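FtsY (PDB 1ZU4) is a signal recognition particle receptor whose NG domain joins a helical bundle to a P-loop NTPase-type domain built round a largely parallel sheet. Local coordinates at residues 105-110 / 222-227; 136-141 / 158-163; 204-209 / 251-256. One frame throughout, in Å; residues are numbered along the deposited sequence.

In the fold
Interactions 1 and 2 are buried and lie on the same sheet. Each joins the start of a strand to a loop that follows a helix. Their centres are about 17 Å apart, and interaction 2 is nested along the chain inside the loop that interaction 1 closes. Interaction 3 is partly buried and joins the first turn of helix 206-221 to the loop before strand 258-262. Interaction 1 uses the loop after that same helix. The chemistry differs accordingly. In interaction 1 a carboxylate takes a backbone N-H, and in interaction 2 the bond is backbone to backbone. Interaction 3 relies on apolar packing, with a doubtful water link on the solvent side.

Interaction 1 of 3, residues 105-110 / 222-227; sequences LNIFML and QVEKSA
Leu105 N donates a hydrogen bond to Glu224 OE2 over 3.1 Å. The N-H...O angle is 148°, and the donor sits well above the carboxylate plane, 56° out of it. In the glutamate, CG stands beside the backbone N, and a bend at chi2 (-68°) turns the carboxylate to Leu105 N. On the way CG passes 3.4 Å from Leu105 O, a carbonyl that is hydrogen-bonded to His229 NE2. OE2 also packs 3.5 Å from Leu105 CB.

Next to this polar end lies an apolar patch. Ile107 CD1 is 4.0 Å from Glu224 CG and 3.9 Å from Ala227 CB. The isoleucine and glutamate chains run obliquely to each other, and the methyl CD1 meets CG, in the aliphatic part of the acid. Ala227 CB also lies close to Ile107 CB. A type I turn from Glu224 to Ala227, closed by Ala227 N to Glu224 O at 3.0 Å, presents both side chains to the strand. Ile220 of helix 206-221 touches Ile107 and Ala227, and Ile184 of helix 176-189 also touches Ile107. The contact ties strand 106-111 to the loop between helix 206-221 and strand 230-236, a helix-to-strand connection in the largely parallel sheet of the P-loop NTPase-type alpha/beta fold.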
loop_
_atom_site.group_PDB
_atom_site.type_symbol
_atom_site.label_atom_id
_atom_site.label_comp_id
_atom_site.label_asym_id
_atom_site.label_seq_id
_atom_site.Cartn_x
_atom_site.Cartn_y
_atom_site.Cartn_z
ATOM N N LEU A 105 20.115 -9.603 -6.771
ATOM C CA LEU A 105 19.316 -8.706 -7.568
ATOM C C LEU A 105 17.862 -8.868 -7.147
ATOM O O LEU A 105 17.205 -9.862 -7.439
ATOM C CB LEU A 105 19.532 -8.961 -9.064
ATOM C CG LEU A 105 18.556 -8.265 -10.003
ATOM C CD1 LEU A 105 18.662 -6.805 -9.908
ATOM C CD2 LEU A 105 18.891 -8.809 -11.419
ATOM N N ASN A 106 17.378 -7.903 -6.392
ATOM C CA ASN A 106 16.002 -7.938 -5.925
ATOM C C ASN A 106 15.124 -7.529 -7.107
ATOM O O ASN A 106 15.461 -6.627 -7.864
ATOM C CB ASN A 106 15.821 -6.968 -4.731
ATOM C CG ASN A 106 16.711 -7.324 -3.564
ATOM O OD1 ASN A 106 16.438 -8.289 -2.856
ATOM N ND2 ASN A 106 17.835 -6.608 -3.420
ATOM N N ILE A 107 13.994 -8.199 -7.283
ATOM C CA ILE A 107 13.119 -7.871 -8.396
ATOM C C ILE A 107 11.682 -7.704 -7.895
ATOM O O ILE A 107 11.105 -8.647 -7.387
ATOM C CB ILE A 107 13.194 -8.945 -9.525
ATOM C CG1 ILE A 107 14.644 -9.167 -9.990
ATOM C CG2 ILE A 107 12.334 -8.503 -10.664
ATOM C CD1 ILE A 107 14.856 -10.326 -11.048
ATOM N N PHE A 108 11.113 -6.510 -8.075
ATOM C CA PHE A 108 9.757 -6.227 -7.624
ATOM C C PHE A 108 8.913 -5.842 -8.815
ATOM O O PHE A 108 9.329 -4.989 -9.630
ATOM C CB PHE A 108 9.711 -5.018 -6.678
ATOM C CG PHE A 108 10.469 -5.179 -5.418
ATOM C CD1 PHE A 108 10.696 -4.064 -4.626
ATOM C CD2 PHE A 108 10.964 -6.437 -5.009
ATOM C CE1 PHE A 108 11.419 -4.190 -3.433
ATOM C CE2 PHE A 108 11.676 -6.581 -3.825
ATOM C CZ PHE A 108 11.874 -5.494 -3.016
ATOM N N MET A 109 7.730 -6.424 -8.924
ATOM C CA MET A 109 6.762 -5.907 -9.918
ATOM C C MET A 109 5.708 -5.008 -9.313
ATOM O O MET A 109 5.255 -5.248 -8.237
ATOM C CB MET A 109 6.039 -7.057 -10.588
ATOM C CG MET A 109 6.950 -8.099 -11.158
ATOM S SD MET A 109 5.923 -9.295 -11.975
ATOM C CE MET A 109 7.132 -9.913 -13.170
ATOM N N LEU A 110 5.284 -3.985 -10.016
ATOM C CA LEU A 110 4.168 -3.209 -9.555
ATOM C C LEU A 110 2.984 -3.540 -10.460
ATOM O O LEU A 110 3.147 -3.669 -11.677
ATOM C CB LEU A 110 4.467 -1.736 -9.582
ATOM C CG LEU A 110 5.370 -1.066 -8.522
ATOM C CD1 LEU A 110 4.539 -0.505 -7.467
ATOM C CD2 LEU A 110 6.491 -1.922 -7.942
ATOM N N GLN A 222 15.123 -17.278 -14.552
ATOM C CA GLN A 222 16.396 -17.811 -15.068
ATOM C C GLN A 222 17.580 -17.158 -14.381
ATOM O O GLN A 222 18.668 -17.738 -14.331
ATOM C CB GLN A 222 16.535 -17.563 -16.574
ATOM C CG GLN A 222 15.603 -18.437 -17.412
ATOM C CD GLN A 222 15.785 -18.135 -18.855
ATOM O OE1 GLN A 222 16.848 -18.381 -19.411
ATOM N NE2 GLN A 222 14.767 -17.554 -19.476
ATOM N N VAL A 223 17.378 -15.953 -13.856
ATOM C CA VAL A 223 18.458 -15.224 -13.180
ATOM C C VAL A 223 18.364 -15.315 -11.634
ATOM O O VAL A 223 19.389 -15.389 -10.922
ATOM C CB VAL A 223 18.527 -13.774 -13.694
ATOM C CG1 VAL A 223 19.657 -13.077 -13.120
ATOM C CG2 VAL A 223 18.665 -13.772 -15.222
ATOM N N GLU A 224 17.127 -15.371 -11.143
ATOM C CA GLU A 224 16.813 -15.228 -9.721
ATOM C C GLU A 224 15.616 -16.141 -9.515
ATOM O O GLU A 224 14.492 -15.791 -9.832
ATOM C CB GLU A 224 16.426 -13.770 -9.366
ATOM C CG GLU A 224 17.568 -12.715 -9.314
ATOM C CD GLU A 224 18.547 -12.930 -8.159
ATOM O OE1 GLU A 224 18.243 -13.722 -7.240
ATOM O OE2 GLU A 224 19.628 -12.309 -8.195
ATOM N N LYS A 225 15.874 -17.327 -8.993
ATOM C CA LYS A 225 14.880 -18.396 -8.925
ATOM C C LYS A 225 13.647 -18.018 -8.108
ATOM O O LYS A 225 12.550 -18.358 -8.457
ATOM C CB LYS A 225 15.545 -19.645 -8.338
ATOM C CG LYS A 225 16.537 -20.333 -9.280
ATOM C CD LYS A 225 17.604 -21.196 -8.504
ATOM C CE LYS A 225 18.716 -21.699 -9.470
ATOM N NZ LYS A 225 19.743 -22.599 -8.809
ATOM N N SER A 226 13.842 -17.285 -7.018
ATOM C CA SER A 226 12.750 -16.857 -6.137
ATOM C C SER A 226 12.079 -15.523 -6.594
ATOM O O SER A 226 11.142 -15.018 -5.945
ATOM C CB SER A 226 13.286 -16.747 -4.691
ATOM O OG SER A 226 14.475 -15.938 -4.637
ATOM N N ALA A 227 12.526 -14.968 -7.721
ATOM C CA ALA A 227 11.866 -13.752 -8.275
ATOM C C ALA A 227 10.499 -14.090 -8.926
ATOM O O ALA A 227 10.242 -15.252 -9.274
ATOM C CB ALA A 227 12.783 -13.060 -9.252
#

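Interaction 2 of 3, residues 136-141 / 158-163; sequences VLIAAA and TRLNNK
Strand 136-140 begins beside the last residue of the loop 158-163, and the two backbones come together at Val136 and Lys163, whose CA atoms are 6.0 Å apart. Val136 N donates to Lys163 O at 2.8 Å. The bond is straight, with an N-H...O angle of 169°, and the donor lies nearly along the C=O axis. The two carbonyl oxygens, Val136 O and Lys163 O, are 3.3 Å apart, but both are acceptors and do not bond to each other. Beyond this point the chains stay paired. Val136 also bonds to Asp165, and Ile138 bonds to Asp165 and Val167. The Val136-Lys163 bond therefore starts the ladder between parallel strands 136-140 and 164-167. These strands are joined through helix 146-156 in a beta-alpha-beta crossover at one side of the sheet of this P-loop NTPase-type domain.

The side chains add a smaller contact. Val136 CB lies 3.9 Å from Lys163 O, next to the backbone bond. The Val136 side chain touches Leu194 and Leu196 of strand 194-198. The lysine chain leads away from the strand, and its NZ is hydrogen-bonded to Ala130 O at the end of helix 118-131. Further along, Ile138 and Leu160 meet methyl to methyl, CD1 to CD1 at 4.3 Å. Ile138 CG1 stands beside its backbone N (chi1 -65°), and the extended chain beyond it carries CD1 to the loop. Leu160 reaches in from the loop side. Helix 118-131 lines this apolar spot: Leu122 and Ala126 touch Ile138, and Asn127 touches Leu160.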
loop_
_atom_site.group_PDB
_atom_site.type_symbol
_atom_site.label_atom_id
_atom_site.label_comp_id
_atom_site.label_asym_id
_atom_site.label_seq_id
_atom_site.Cartn_x
_atom_site.Cartn_y
_atom_site.Cartn_z
ATOM N N VAL A 136 19.627 1.104 -8.841
ATOM C CA VAL A 136 18.235 0.769 -9.206
ATOM C C VAL A 136 17.958 0.902 -10.698
ATOM O O VAL A 136 18.311 1.892 -11.330
ATOM C CB VAL A 136 17.172 1.606 -8.443
ATOM C CG1 VAL A 136 15.734 1.090 -8.750
ATOM C CG2 VAL A 136 17.394 1.518 -6.948
ATOM N N LEU A 137 17.293 -0.116 -11.238
ATOM C CA LEU A 137 16.889 -0.124 -12.629
ATOM C C LEU A 137 15.369 -0.289 -12.707
ATOM O O LEU A 137 14.808 -1.082 -11.988
ATOM C CB LEU A 137 17.579 -1.281 -13.355
ATOM C CG LEU A 137 17.310 -1.377 -14.869
ATOM C CD1 LEU A 137 17.856 -0.158 -15.633
ATOM C CD2 LEU A 137 17.901 -2.666 -15.428
ATOM N N ILE A 138 14.733 0.504 -13.562
ATOM C CA ILE A 138 13.308 0.407 -13.875
ATOM C C ILE A 138 13.107 -0.140 -15.297
ATOM O O ILE A 138 13.814 0.271 -16.259
ATOM C CB ILE A 138 12.633 1.793 -13.790
ATOM C CG1 ILE A 138 12.663 2.322 -12.342
ATOM C CG2 ILE A 138 11.212 1.767 -14.310
ATOM C CD1 ILE A 138 12.579 3.837 -12.279
ATOM N N ALA A 139 12.135 -1.056 -15.410
ATOM C CA ALA A 139 11.720 -1.628 -16.672
ATOM C C ALA A 139 10.378 -1.077 -16.909
ATOM O O ALA A 139 9.424 -1.491 -16.260
ATOM C CB ALA A 139 11.651 -3.224 -16.629
ATOM N N ALA A 140 10.302 -0.142 -17.848
ATOM C CA ALA A 140 9.054 0.455 -18.324
ATOM C C ALA A 140 8.250 -0.521 -19.191
ATOM O O ALA A 140 8.102 -0.308 -20.415
ATOM C CB ALA A 140 9.376 1.723 -19.139
ATOM N N ALA A 141 7.703 -1.562 -18.561
ATOM C CA ALA A 141 7.017 -2.642 -19.291
ATOM C C ALA A 141 5.510 -2.458 -19.399
ATOM O O ALA A 141 4.809 -3.363 -19.861
ATOM C CB ALA A 141 7.337 -4.005 -18.680
ATOM N N THR A 158 14.586 14.793 -13.763
ATOM C CA THR A 158 13.793 15.863 -13.170
ATOM C C THR A 158 13.707 15.681 -11.645
ATOM O O THR A 158 13.774 16.670 -10.914
ATOM C CB THR A 158 12.393 16.058 -13.862
ATOM O OG1 THR A 158 12.173 17.448 -14.121
ATOM C CG2 THR A 158 11.236 15.519 -13.031
ATOM N N ARG A 159 13.609 14.438 -11.157
ATOM C CA ARG A 159 13.361 14.206 -9.720
ATOM C C ARG A 159 14.086 13.032 -9.065
ATOM O O ARG A 159 14.208 12.991 -7.850
ATOM C CB ARG A 159 11.849 14.107 -9.439
ATOM C CG ARG A 159 11.116 15.432 -9.578
ATOM C CD ARG A 159 9.643 15.230 -9.888
ATOM N NE ARG A 159 8.820 15.508 -8.713
ATOM C CZ ARG A 159 7.497 15.644 -8.728
ATOM N NH1 ARG A 159 6.802 15.519 -9.869
ATOM N NH2 ARG A 159 6.867 15.902 -7.585
ATOM N N LEU A 160 14.564 12.079 -9.853
ATOM C CA LEU A 160 15.126 10.858 -9.287
ATOM C C LEU A 160 16.632 10.933 -9.082
ATOM O O LEU A 160 17.350 11.530 -9.868
ATOM C CB LEU A 160 14.788 9.642 -10.155
ATOM C CG LEU A 160 13.348 9.109 -10.238
ATOM C CD1 LEU A 160 13.286 7.910 -11.155
ATOM C CD2 LEU A 160 12.839 8.717 -8.877
ATOM N N ASN A 161 17.089 10.306 -8.008
ATOM C CA ASN A 161 18.503 10.083 -7.741
ATOM C C ASN A 161 19.299 9.536 -8.953
ATOM O O ASN A 161 18.759 8.819 -9.792
ATOM C CB ASN A 161 18.571 9.112 -6.572
ATOM C CG ASN A 161 19.891 9.134 -5.878
ATOM O OD1 ASN A 161 20.111 9.944 -4.957
ATOM N ND2 ASN A 161 20.798 8.242 -6.298
ATOM N N ASN A 162 20.581 9.881 -9.046
ATOM C CA ASN A 162 21.413 9.468 -10.200
ATOM C C ASN A 162 21.634 7.940 -10.307
ATOM O O ASN A 162 22.071 7.438 -11.359
ATOM C CB ASN A 162 22.768 10.216 -10.207
ATOM C CG ASN A 162 22.618 11.737 -10.451
ATOM O OD1 ASN A 162 21.789 12.181 -11.266
ATOM N ND2 ASN A 162 23.441 12.534 -9.754
ATOM N N LYS A 163 21.323 7.221 -9.221
ATOM C CA LYS A 163 21.496 5.752 -9.137
ATOM C C LYS A 163 20.293 4.963 -9.646
ATOM O O LYS A 163 20.221 3.750 -9.440
ATOM C CB LYS A 163 21.830 5.307 -7.715
ATOM C CG LYS A 163 23.279 5.588 -7.311
ATOM C CD LYS A 163 23.631 4.911 -5.990
ATOM C CE LYS A 163 23.637 5.886 -4.832
ATOM N NZ LYS A 163 22.287 6.482 -4.622
#

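Interaction 3 of 3, residues 204-209 / 251-256; sequences QNKTNL and SKVADV
Leu209 holds CG opposite its backbone N (chi1 -179°), with CD2 directed at Val253. Val253 has CG1 opposite its own backbone N (chi1 167°), which sends CG1 to Leu209 and leaves CG2 for Lys206. This is packing of a helix start against a helix-to-strand loop in the P-loop NTPase-type alpha/beta fold. It joins the first turn of helix 206-221 to the loop that runs from helix 241-250 to strand 258-262.

Leu209 CD2 and Val253 CG1 are 3.3 Å apart. That is tighter than a normal van der Waals contact, so the exact placing of the two methyls is doubtful. The two side chains cross at about a right angle, and CG of Leu209 lies 3.9 Å from the same Val253 methyl, CG1. Val253 contributes the largest share of the buried surface here. It also touches Met210 of helix 206-221, and Ala254 touches Leu213, one turn on from Leu209.

Lys206 lies nearly one helical turn before Leu209, on the edge of the contact. Its chain is fully stretched and runs obliquely past the valine, with CG 4.0 Å from Val253 CG2. The aliphatic part of the lysine packs alongside this valine methyl. Asn205 stands at the N-cap position, but its side chain makes no capping bond. Its carbonyl O accepts Leu209 N at 2.8 Å, an i to i-4 bond of the first helical turn.

The polar link is indirect and lies on the solvent side. A water sits between the two segments, and the bridge it would make is doubtful: its oxygen is an unusually short 2.5 Å from Lys252 O, and its bond from Lys206 NZ, at 3.5 Å, is weak.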
loop_
_atom_site.group_PDB
_atom_site.type_symbol
_atom_site.label_atom_id
_atom_site.label_comp_id
_atom_site.label_asym_id
_atom_site.label_seq_id
_atom_site.Cartn_x
_atom_site.Cartn_y
_atom_site.Cartn_z
ATOM N N GLN A 204 -10.231 -6.608 -18.207
ATOM C CA GLN A 204 -10.668 -6.966 -19.569
ATOM C C GLN A 204 -9.677 -7.860 -20.313
ATOM O O GLN A 204 -10.083 -8.821 -20.996
ATOM C CB GLN A 204 -10.857 -5.689 -20.406
ATOM C CG GLN A 204 -11.211 -5.955 -21.893
ATOM C CD GLN A 204 -10.650 -4.903 -22.860
ATOM O OE1 GLN A 204 -9.434 -4.662 -22.898
ATOM N NE2 GLN A 204 -11.533 -4.295 -23.660
ATOM N N ASN A 205 -8.394 -7.498 -20.211
ATOM C CA ASN A 205 -7.314 -8.206 -20.893
ATOM C C ASN A 205 -6.695 -9.299 -19.998
ATOM O O ASN A 205 -5.513 -9.618 -20.158
ATOM C CB ASN A 205 -6.177 -7.237 -21.307
ATOM C CG ASN A 205 -6.547 -6.291 -22.464
ATOM O OD1 ASN A 205 -7.253 -6.652 -23.427
ATOM N ND2 ASN A 205 -6.017 -5.071 -22.387
ATOM N N LYS A 206 -7.471 -9.851 -19.064
ATOM C CA LYS A 206 -6.987 -10.898 -18.132
ATOM C C LYS A 206 -6.049 -11.953 -18.698
ATOM O O LYS A 206 -5.017 -12.230 -18.097
ATOM C CB LYS A 206 -8.141 -11.611 -17.440
ATOM C CG LYS A 206 -7.703 -12.563 -16.304
ATOM C CD LYS A 206 -8.914 -13.262 -15.729
ATOM C CE LYS A 206 -8.524 -14.194 -14.624
ATOM N NZ LYS A 206 -9.724 -14.734 -13.887
ATOM N N THR A 207 -6.417 -12.565 -19.822
ATOM C CA THR A 207 -5.654 -13.705 -20.320
ATOM C C THR A 207 -4.314 -13.222 -20.790
ATOM O O THR A 207 -3.299 -13.862 -20.509
ATOM C CB THR A 207 -6.397 -14.479 -21.498
ATOM O OG1 THR A 207 -6.721 -13.558 -22.564
ATOM C CG2 THR A 207 -7.682 -15.140 -21.008
ATOM N N ASN A 208 -4.284 -12.087 -21.505
ATOM C CA ASN A 208 -2.996 -11.592 -21.965
ATOM C C ASN A 208 -2.166 -11.054 -20.827
ATOM O O ASN A 208 -0.930 -11.101 -20.869
ATOM C CB ASN A 208 -3.109 -10.496 -23.010
ATOM C CG ASN A 208 -1.743 -10.075 -23.534
ATOM O OD1 ASN A 208 -1.341 -8.904 -23.421
ATOM N ND2 ASN A 208 -0.998 -11.046 -24.065
ATOM N N LEU A 209 -2.843 -10.456 -19.857
ATOM C CA LEU A 209 -2.153 -9.878 -18.724
ATOM C C LEU A 209 -1.480 -11.023 -17.976
ATOM O O LEU A 209 -0.296 -10.974 -17.736
ATOM C CB LEU A 209 -3.128 -9.134 -17.823
ATOM C CG LEU A 209 -2.494 -8.457 -16.607
ATOM C CD1 LEU A 209 -1.466 -7.460 -17.117
ATOM C CD2 LEU A 209 -3.547 -7.764 -15.741
ATOM N N SER A 251 -6.484 -9.071 -7.323
ATOM C CA SER A 251 -5.723 -10.131 -6.682
ATOM C C SER A 251 -5.931 -11.522 -7.298
ATOM O O SER A 251 -5.222 -12.440 -6.910
ATOM C CB SER A 251 -5.938 -10.150 -5.152
ATOM O OG SER A 251 -7.139 -10.786 -4.787
ATOM N N LYS A 252 -6.858 -11.684 -8.259
ATOM C CA LYS A 252 -7.084 -13.006 -8.918
ATOM C C LYS A 252 -6.274 -13.162 -10.222
ATOM O O LYS A 252 -6.187 -14.241 -10.828
ATOM C CB LYS A 252 -8.573 -13.238 -9.241
ATOM C CG LYS A 252 -9.575 -12.950 -8.136
ATOM C CD LYS A 252 -9.168 -13.592 -6.827
ATOM C CE LYS A 252 -10.234 -13.414 -5.761
ATOM N NZ LYS A 252 -10.646 -14.716 -5.139
ATOM N N VAL A 253 -5.688 -12.062 -10.649
ATOM C CA VAL A 253 -5.029 -11.967 -11.932
ATOM C C VAL A 253 -3.525 -12.127 -11.678
ATOM O O VAL A 253 -2.775 -12.551 -12.549
ATOM C CB VAL A 253 -5.363 -10.572 -12.575
ATOM C CG1 VAL A 253 -4.487 -10.274 -13.734
ATOM C CG2 VAL A 253 -6.847 -10.483 -12.968
ATOM N N ALA A 254 -3.099 -11.772 -10.461
ATOM C CA ALA A 254 -1.687 -11.722 -10.131
ATOM C C ALA A 254 -1.549 -12.242 -8.736
ATOM O O ALA A 254 -2.463 -12.094 -7.906
ATOM C CB ALA A 254 -1.161 -10.279 -10.249
ATOM N N ASP A 255 -0.425 -12.888 -8.483
ATOM C CA ASP A 255 -0.134 -13.391 -7.160
ATOM C C ASP A 255 0.581 -12.292 -6.370
ATOM O O ASP A 255 1.808 -12.186 -6.373
ATOM C CB ASP A 255 0.649 -14.709 -7.223
ATOM C CG ASP A 255 -0.198 -15.872 -7.818
ATOM O OD1 ASP A 255 -1.293 -16.187 -7.304
ATOM O OD2 ASP A 255 0.257 -16.496 -8.803
ATOM N N VAL A 256 -0.240 -11.490 -5.698
ATOM C CA VAL A 256 0.149 -10.224 -5.087
ATOM C C VAL A 256 0.766 -10.580 -3.751
ATOM O O VAL A 256 0.201 -11.415 -3.035
ATOM C CB VAL A 256 -1.114 -9.313 -4.875
ATOM C CG1 VAL A 256 -0.786 -8.047 -4.006
ATOM C CG2 VAL A 256 -1.788 -8.912 -6.250
HETATM O O HOH W 1 -7.186 -16.241 -12.051
#